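Local coordinates for glutamate receptor 1 (Adineta vaga, PDB 4IO2), which binds glutamate through this extracellular ligand-binding domain and is probably a ligand-gated ion channel of the membrane, at residues A[40-45]-A[56-61]; A[186-191]-A[195-200]. All coordinates share one frame; numbering follows the deposited sequence. Where two conformers were deposited one is given.

Contact 1: residues A[40-45]-A[56-61]; sequences YVLDLI and ADVQLA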
ATOM      1  N   TYR A  40       5.244 -18.320   2.933  1.00 13.38           N
ATOM      2  CA  TYR A  40       4.329 -17.255   3.305  1.00 12.92           C
ATOM      3  C   TYR A  40       2.959 -17.418   2.625  1.00 11.97           C
ATOM      4  O   TYR A  40       1.934 -17.251   3.281  1.00 12.77           O
ATOM      5  CB  TYR A  40       4.984 -15.913   2.914  1.00 11.82           C
ATOM      6  CG  TYR A  40       4.162 -14.655   3.086  1.00 12.38           C
ATOM      7  CD1 TYR A  40       3.078 -14.379   2.268  1.00 12.74           C
ATOM      8  CD2 TYR A  40       4.474 -13.740   4.063  1.00 13.99           C
ATOM      9  CE1 TYR A  40       2.382 -13.211   2.392  1.00 14.71           C
ATOM     10  CE2 TYR A  40       3.750 -12.581   4.219  1.00 15.45           C
ATOM     11  CZ  TYR A  40       2.691 -12.326   3.363  1.00 15.88           C
ATOM     12  OH  TYR A  40       1.955 -11.165   3.497  1.00 18.64           O
ATOM     13  N   VAL A  41       2.952 -17.693   1.325  1.00 11.08           N
ATOM     14  CA  VAL A  41       1.689 -17.779   0.593  1.00 11.68           C
ATOM     15  C   VAL A  41       0.834 -18.914   1.107  1.00 11.78           C
ATOM     16  O   VAL A  41      -0.392 -18.775   1.242  1.00 12.49           O
ATOM     17  CB  VAL A  41       1.953 -17.938  -0.926  1.00 12.14           C
ATOM     18  CG1 VAL A  41       0.748 -18.404  -1.715  1.00 13.28           C
ATOM     19  CG2 VAL A  41       2.528 -16.630  -1.451  1.00 12.34           C
ATOM     20  N   LEU A  42       1.435 -20.065   1.330  1.00 12.93           N
ATOM     21  CA  LEU A  42       0.675 -21.236   1.793  1.00 14.31           C
ATOM     22  C   LEU A  42       0.112 -20.973   3.189  1.00 14.00           C
ATOM     23  O   LEU A  42      -1.037 -21.324   3.490  1.00 14.90           O
ATOM     24  CB  LEU A  42       1.565 -22.475   1.784  1.00 15.79           C
ATOM     25  CG  LEU A  42       1.858 -23.096   0.401  1.00 17.48           C
ATOM     26  CD1 LEU A  42       0.587 -23.618  -0.291  1.00 20.75           C
ATOM     27  CD2 LEU A  42       2.611 -22.146  -0.557  1.00 19.43           C
ATOM     28  N   ASP A  43       0.894 -20.306   4.045  1.00 14.72           N
ATOM     29  CA  ASP A  43       0.384 -19.976   5.365  1.00 13.94           C
ATOM     30  C   ASP A  43      -0.758 -18.943   5.269  1.00 14.36           C
ATOM     31  O   ASP A  43      -1.756 -19.002   6.014  1.00 15.22           O
ATOM     32  CB  ASP A  43       1.483 -19.415   6.297  1.00 14.82           C
ATOM     33  CG  ASP A  43       2.497 -20.431   6.724  1.00 16.31           C
ATOM     34  OD1 ASP A  43       2.363 -21.644   6.442  1.00 19.50           O
ATOM     35  OD2 ASP A  43       3.424 -19.995   7.465  1.00 18.38           O
ATOM     36  N   LEU A  44      -0.606 -17.969   4.384  1.00 13.07           N
ATOM     37  CA  LEU A  44      -1.649 -16.963   4.183  1.00 12.54           C
ATOM     38  C   LEU A  44      -2.965 -17.633   3.714  1.00 13.89           C
ATOM     39  O   LEU A  44      -4.048 -17.291   4.203  1.00 14.05           O
ATOM     40  CB  LEU A  44      -1.172 -15.903   3.170  1.00 12.29           C
ATOM     41  CG  LEU A  44      -2.216 -14.861   2.792  1.00 13.49           C
ATOM     42  CD1 LEU A  44      -2.762 -14.102   4.011  1.00 15.33           C
ATOM     43  CD2 LEU A  44      -1.658 -13.931   1.758  1.00 14.58           C
ATOM     44  N   ILE A  45      -2.883 -18.576   2.766  1.00 12.67           N
ATOM     45  CA  ILE A  45      -4.068 -19.281   2.306  1.00 13.63           C
ATOM     46  C   ILE A  45      -4.761 -19.963   3.497  1.00 16.83           C
ATOM     47  O   ILE A  45      -5.970 -19.935   3.600  1.00 17.09           O
ATOM     48  CB  ILE A  45      -3.690 -20.315   1.220  1.00 14.36           C
ATOM     49  CG1 ILE A  45      -3.326 -19.584  -0.077  1.00 13.27           C
ATOM     50  CG2 ILE A  45      -4.805 -21.307   0.969  1.00 16.72           C
ATOM     51  CD1 ILE A  45      -2.543 -20.449  -1.102  1.00 15.88           C
ATOM     52  N   ALA A  56      -9.881 -24.750  -0.448  1.00 19.80           N
ATOM     53  CA  ALA A  56      -8.704 -24.357  -1.213  1.00 19.78           C
ATOM     54  C   ALA A  56      -8.240 -25.460  -2.148  1.00 21.93           C
ATOM     55  O   ALA A  56      -7.915 -26.564  -1.724  1.00 27.73           O
ATOM     56  CB  ALA A  56      -7.585 -23.972  -0.289  1.00 21.91           C
ATOM     57  N   ASP A  57      -8.229 -25.144  -3.428  1.00 19.21           N
ATOM     58  CA  ASP A  57      -7.623 -25.999  -4.443  1.00 18.26           C
ATOM     59  C   ASP A  57      -6.385 -25.287  -5.010  1.00 17.50           C
ATOM     60  O   ASP A  57      -6.472 -24.499  -5.951  1.00 17.80           O
ATOM     61  CB  ASP A  57      -8.658 -26.316  -5.530  1.00 21.00           C
ATOM     62  CG  ASP A  57      -8.080 -27.094  -6.704  1.00 26.27           C
ATOM     63  OD1 ASP A  57      -6.990 -27.677  -6.554  1.00 26.40           O
ATOM     64  OD2 ASP A  57      -8.751 -27.154  -7.769  1.00 29.53           O
ATOM     65  N   VAL A  58      -5.251 -25.536  -4.381  1.00 16.64           N
ATOM     66  CA  VAL A  58      -4.022 -24.783  -4.643  1.00 17.89           C
ATOM     67  C   VAL A  58      -3.306 -25.410  -5.842  1.00 17.35           C
ATOM     68  O   VAL A  58      -3.051 -26.608  -5.852  1.00 19.30           O
ATOM     69  CB  VAL A  58      -3.114 -24.770  -3.428  1.00 18.16           C
ATOM     70  CG1 VAL A  58      -1.799 -24.076  -3.760  1.00 19.74           C
ATOM     71  CG2 VAL A  58      -3.794 -24.110  -2.251  1.00 20.93           C
ATOM     72  N   GLN A  59      -3.041 -24.605  -6.860  1.00 17.18           N
ATOM     73  CA  GLN A  59      -2.458 -25.062  -8.107  0.56 18.95           C
ATOM     74  C   GLN A  59      -1.197 -24.269  -8.417  1.00 18.41           C
ATOM     75  O   GLN A  59      -1.250 -23.065  -8.639  1.00 17.77           O
ATOM     76  CB  GLN A  59      -3.469 -24.905  -9.235  0.56 21.51           C
ATOM     77  CG  GLN A  59      -4.710 -25.763  -9.083  0.56 23.67           C
ATOM     78  CD  GLN A  59      -4.445 -27.228  -9.394  0.56 26.45           C
ATOM     79  OE1 GLN A  59      -3.597 -27.552 -10.212  0.56 27.92           O
ATOM     80  NE2 GLN A  59      -5.173 -28.113  -8.734  0.56 27.46           N
ATOM     81  N   LEU A  60      -0.059 -24.951  -8.427  1.00 18.52           N
ATOM     82  CA  LEU A  60       1.213 -24.328  -8.797  1.00 18.36           C
ATOM     83  C   LEU A  60       1.268 -24.092 -10.307  1.00 17.96           C
ATOM     84  O   LEU A  60       1.037 -25.022 -11.119  1.00 20.13           O
ATOM     85  CB  LEU A  60       2.351 -25.237  -8.372  1.00 18.31           C
ATOM     86  CG  LEU A  60       3.795 -24.817  -8.695  1.00 18.82           C
ATOM     87  CD1 LEU A  60       4.142 -23.536  -7.942  1.00 18.25           C
ATOM     88  CD2 LEU A  60       4.753 -25.965  -8.355  1.00 21.54           C
ATOM     89  N   ALA A  61       1.584 -22.856 -10.687  1.00 16.84           N
ATOM     90  CA  ALA A  61       1.744 -22.537 -12.105  1.00 18.29           C
ATOM     91  C   ALA A  61       2.901 -23.362 -12.658  1.00 20.97           C
ATOM     92  O   ALA A  61       3.895 -23.617 -11.964  1.00 21.76           O
ATOM     93  CB  ALA A  61       1.990 -21.069 -12.302  1.00 18.13           C
TER

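Contact 2: residues A[186-191]-A[195-200]; sequences YVTNNI and LTLVGE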
ATOM      1  N   TYR A 186      16.035 -11.575   0.787  1.00 13.31           N
ATOM      2  CA  TYR A 186      16.081 -12.957   1.219  1.00 13.21           C
ATOM      3  C   TYR A 186      17.186 -13.723   0.492  1.00 13.61           C
ATOM      4  O   TYR A 186      17.975 -14.443   1.121  1.00 14.64           O
ATOM      5  CB  TYR A 186      14.723 -13.631   1.013  1.00 13.08           C
ATOM      6  CG  TYR A 186      14.725 -15.073   1.448  1.00 14.44           C
ATOM      7  CD1 TYR A 186      14.538 -15.428   2.780  1.00 15.54           C
ATOM      8  CD2 TYR A 186      14.914 -16.080   0.530  1.00 14.86           C
ATOM      9  CE1 TYR A 186      14.583 -16.769   3.174  1.00 16.31           C
ATOM     10  CE2 TYR A 186      14.977 -17.400   0.910  1.00 17.98           C
ATOM     11  CZ  TYR A 186      14.807 -17.746   2.210  1.00 17.41           C
ATOM     12  OH  TYR A 186      14.850 -19.100   2.545  1.00 21.28           O
ATOM     13  N   VAL A 187      17.199 -13.643  -0.826  1.00 14.16           N
ATOM     14  CA  VAL A 187      18.106 -14.442  -1.626  0.57 14.05           C
ATOM     15  C   VAL A 187      19.554 -14.023  -1.409  1.00 15.28           C
ATOM     16  O   VAL A 187      20.448 -14.863  -1.275  1.00 16.13           O
ATOM     17  CB  VAL A 187      17.678 -14.378  -3.096  0.57 16.40           C
ATOM     18  CG1 VAL A 187      18.771 -14.869  -3.992  0.57 18.26           C
ATOM     19  CG2 VAL A 187      16.343 -15.176  -3.268  0.57 11.11           C
ATOM     20  N   THR A 188      19.788 -12.725  -1.358  1.00 14.77           N
ATOM     21  CA  THR A 188      21.170 -12.255  -1.154  1.00 16.42           C
ATOM     22  C   THR A 188      21.643 -12.451   0.292  1.00 17.44           C
ATOM     23  O   THR A 188      22.850 -12.500   0.533  1.00 19.35           O
ATOM     24  CB  THR A 188      21.368 -10.763  -1.583  1.00 16.01           C
ATOM     25  OG1 THR A 188      20.487  -9.890  -0.859  1.00 16.55           O
ATOM     26  CG2 THR A 188      21.137 -10.612  -3.098  1.00 18.37           C
ATOM     27  N   ASN A 189      20.714 -12.577   1.244  1.00 15.24           N
ATOM     28  CA  ASN A 189      21.111 -12.832   2.642  1.00 15.52           C
ATOM     29  C   ASN A 189      21.150 -14.308   3.009  1.00 16.98           C
ATOM     30  O   ASN A 189      21.699 -14.671   4.045  1.00 17.66           O
ATOM     31  CB  ASN A 189      20.213 -12.095   3.629  1.00 15.86           C
ATOM     32  CG  ASN A 189      20.411 -10.604   3.606  1.00 18.66           C
ATOM     33  OD1 ASN A 189      21.450 -10.119   3.172  1.00 19.98           O
ATOM     34  ND2 ASN A 189      19.409  -9.866   4.062  1.00 21.80           N
ATOM     35  N   ASN A 190      20.671 -15.186   2.140  1.00 16.48           N
ATOM     36  CA  ASN A 190      20.582 -16.602   2.507  1.00 15.81           C
ATOM     37  C   ASN A 190      21.061 -17.611   1.495  1.00 17.49           C
ATOM     38  O   ASN A 190      21.341 -18.739   1.867  1.00 20.42           O
ATOM     39  CB  ASN A 190      19.116 -16.929   2.820  1.00 16.81           C
ATOM     40  CG  ASN A 190      18.636 -16.261   4.079  1.00 16.80           C
ATOM     41  OD1 ASN A 190      18.962 -16.712   5.182  1.00 19.77           O
ATOM     42  ND2 ASN A 190      17.888 -15.161   3.937  1.00 18.64           N
ATOM     43  N   ILE A 191      21.128 -17.246   0.217  1.00 17.55           N
ATOM     44  CA  ILE A 191      21.405 -18.239  -0.833  1.00 18.67           C
ATOM     45  C   ILE A 191      22.575 -17.849  -1.697  1.00 20.74           C
ATOM     46  O   ILE A 191      23.471 -18.661  -1.880  1.00 24.53           O
ATOM     47  CB  ILE A 191      20.168 -18.526  -1.697  1.00 20.12           C
ATOM     48  CG1 ILE A 191      19.068 -19.089  -0.776  1.00 24.64           C
ATOM     49  CG2 ILE A 191      20.507 -19.481  -2.844  1.00 21.34           C
ATOM     50  CD1 ILE A 191      17.751 -19.039  -1.400  1.00 27.74           C
ATOM     51  N   LEU A 195      26.179 -12.107  -4.253  1.00 18.46           N
ATOM     52  CA  LEU A 195      25.371 -11.099  -4.940  1.00 18.56           C
ATOM     53  C   LEU A 195      24.946 -10.102  -3.873  1.00 19.66           C
ATOM     54  O   LEU A 195      24.924 -10.449  -2.701  1.00 20.78           O
ATOM     55  CB  LEU A 195      24.123 -11.731  -5.610  1.00 17.38           C
ATOM     56  CG  LEU A 195      24.424 -12.703  -6.740  1.00 19.65           C
ATOM     57  CD1 LEU A 195      23.149 -13.218  -7.378  1.00 19.56           C
ATOM     58  CD2 LEU A 195      25.303 -12.105  -7.834  1.00 22.47           C
ATOM     59  N   THR A 196      24.574  -8.891  -4.278  1.00 18.06           N
ATOM     60  CA  THR A 196      24.198  -7.828  -3.345  1.00 19.63           C
ATOM     61  C   THR A 196      23.245  -6.815  -4.002  1.00 17.06           C
ATOM     62  O   THR A 196      22.988  -6.881  -5.209  1.00 18.02           O
ATOM     63  CB  THR A 196      25.451  -7.117  -2.772  1.00 23.27           C
ATOM     64  OG1 THR A 196      25.088  -6.375  -1.592  1.00 25.60           O
ATOM     65  CG2 THR A 196      26.116  -6.208  -3.814  1.00 23.54           C
ATOM     66  N   LEU A 197      22.731  -5.887  -3.192  1.00 17.61           N
ATOM     67  CA  LEU A 197      21.813  -4.853  -3.643  1.00 16.89           C
ATOM     68  C   LEU A 197      22.491  -3.514  -3.530  1.00 18.60           C
ATOM     69  O   LEU A 197      23.359  -3.335  -2.669  1.00 21.37           O
ATOM     70  CB  LEU A 197      20.548  -4.867  -2.767  1.00 17.11           C
ATOM     71  CG  LEU A 197      19.927  -6.268  -2.567  1.00 18.84           C
ATOM     72  CD1 LEU A 197      18.713  -6.202  -1.683  1.00 19.68           C
ATOM     73  CD2 LEU A 197      19.560  -6.865  -3.906  1.00 18.99           C
ATOM     74  N   VAL A 198      22.101  -2.565  -4.372  1.00 18.28           N
ATOM     75  CA  VAL A 198      22.677  -1.219  -4.356  1.00 22.46           C
ATOM     76  C   VAL A 198      21.640  -0.165  -4.733  1.00 20.53           C
ATOM     77  O   VAL A 198      20.703  -0.442  -5.481  1.00 20.41           O
ATOM     78  CB  VAL A 198      23.927  -1.118  -5.307  1.00 24.48           C
ATOM     79  CG1 VAL A 198      23.516  -1.151  -6.793  1.00 28.01           C
ATOM     80  CG2 VAL A 198      24.809   0.129  -4.987  1.00 26.98           C
ATOM     81  N   GLY A 199      21.828   1.049  -4.222  1.00 22.84           N
ATOM     82  CA  GLY A 199      21.008   2.169  -4.628  1.00 25.24           C
ATOM     83  C   GLY A 199      19.756   2.324  -3.785  1.00 25.05           C
ATOM     84  O   GLY A 199      19.410   1.485  -2.955  1.00 22.69           O
ATOM     85  N   GLU A 200      19.038   3.415  -4.026  1.00 24.05           N
ATOM     86  CA  GLU A 200      17.758   3.615  -3.371  1.00 24.09           C
ATOM     87  C   GLU A 200      16.725   2.674  -3.949  1.00 21.66           C
ATOM     88  O   GLU A 200      16.803   2.232  -5.090  1.00 21.31           O
ATOM     89  CB  GLU A 200      17.292   5.050  -3.567  1.00 29.64           C
ATOM     90  CG  GLU A 200      18.237   6.099  -2.997  1.00 37.33           C
ATOM     91  CD  GLU A 200      17.810   7.493  -3.376  1.00 46.87           C
ATOM     92  OE1 GLU A 200      16.617   7.663  -3.731  1.00 50.61           O
ATOM     93  OE2 GLU A 200      18.665   8.413  -3.330  1.00 51.83           O
TER
HETATM   94  O   HOH W   1      24.966 -10.918  -0.102  1.00 21.39           O

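Contact 1: residues A[40-45]-A[56-61]
Ile45 and Val58 meet tip to tip, with Ile45 CD1 4.0 Å from Val58 CG2. Both residues send their CB toward the opposite segment. Ile45 is forked, and each branch finds its own bump on the strand. CG2 stands anti to the backbone N and lies over the small Ala56 methyl, 4.1 Å from Ala56 CB. CG1 sits beside that N (chi1 -72°) and carries CD1 out to Val58. Val58 is forked as well. Its CG2 takes the Ile45 tip, and its CG1 lies 4.2 Å from Leu42 CD1. Val58 thus fits between Leu42 and Ile45, which stand one helical turn apart. Leu42 starts off to the flank and reaches the strand through CD1. The contact is apolar throughout and loose rather than tight, with 131 Å² buried in all. Residues 40-45 and 56-60 run nearly antiparallel, at 165°, with their axes 11.2 Å apart at the closest. Leu37 touches both Leu42 and Val58, and Ile12 and Ile83 also pack on Ile45. Strands 9-14 and 55-60 are parallel neighbours in a sheet of strand order 2-1-3. The contact belongs to the beta-alpha-beta crossover that runs from strand 9-14 through helix 40-52 to strand 55-60, with strands 22-25 and 35-38 inserted, in a lobe of the periplasmic-binding-protein-like fold.

Contact 2: residues A[186-191]-A[195-200]
Thr188 packs its side chain against the backbone of Leu195 and the side chain of Leu197. The van der Waals contacts come first. Thr188 CB lies 3.7 Å from Leu195 O, and its CG2 is 4.1 Å from Leu195 CB. The side chains of Thr188 and Leu197 cross at a slant. Thr188 CG2 is 4.1 Å from Leu197 CD2, while OG1 faces Leu197 CG at 4.0 Å. Among the polar links, a water sits between Thr188 O (2.7 Å) and Leu195 O (2.6 Å). Two others stay on the helix side. With chi1 at 58°, Thr188 OG1 lies between the backbone N and the carbonyl carbon, and it bonds back to Ala184 O. Asn190 ND2 donates to Tyr186 O at 2.9 Å, in the carbonyl plane and on a lone pair. A valine here lacks the hydroxyl, and would probably leave Ala184 O without that side-chain donor and set a methyl against it. Leu195 also packs on helix 162-170, and Leu197 on Leu110 of strand 103-112. After helix 181-190 the chain turns through a short loop into strand 195-198, so the helix end packs on the antiparallel sheet of a lobe in the bilobed ligand-binding domain.

Contact 1 and contact 2 lie in the two lobes of the bilobed domain, contact 1 in the lobe with the parallel sheet and contact 2 in the lobe with the antiparallel one. Glutamate sits in the cleft between. The contact centres are 26 Å apart, and their nearest atoms about 9 Å, so they do not touch. Each packs a helix on a strand. Neither holds a residue of the glutamate pocket, but both lie behind residues of the site. The side chain of Leu42 is about 10 Å from that of Asp85. Leu197 is about 9 Å from Asp180, side chain to side chain, and about 10 Å from the bound glutamate. Asp85 and Asp180 both bind that ligand.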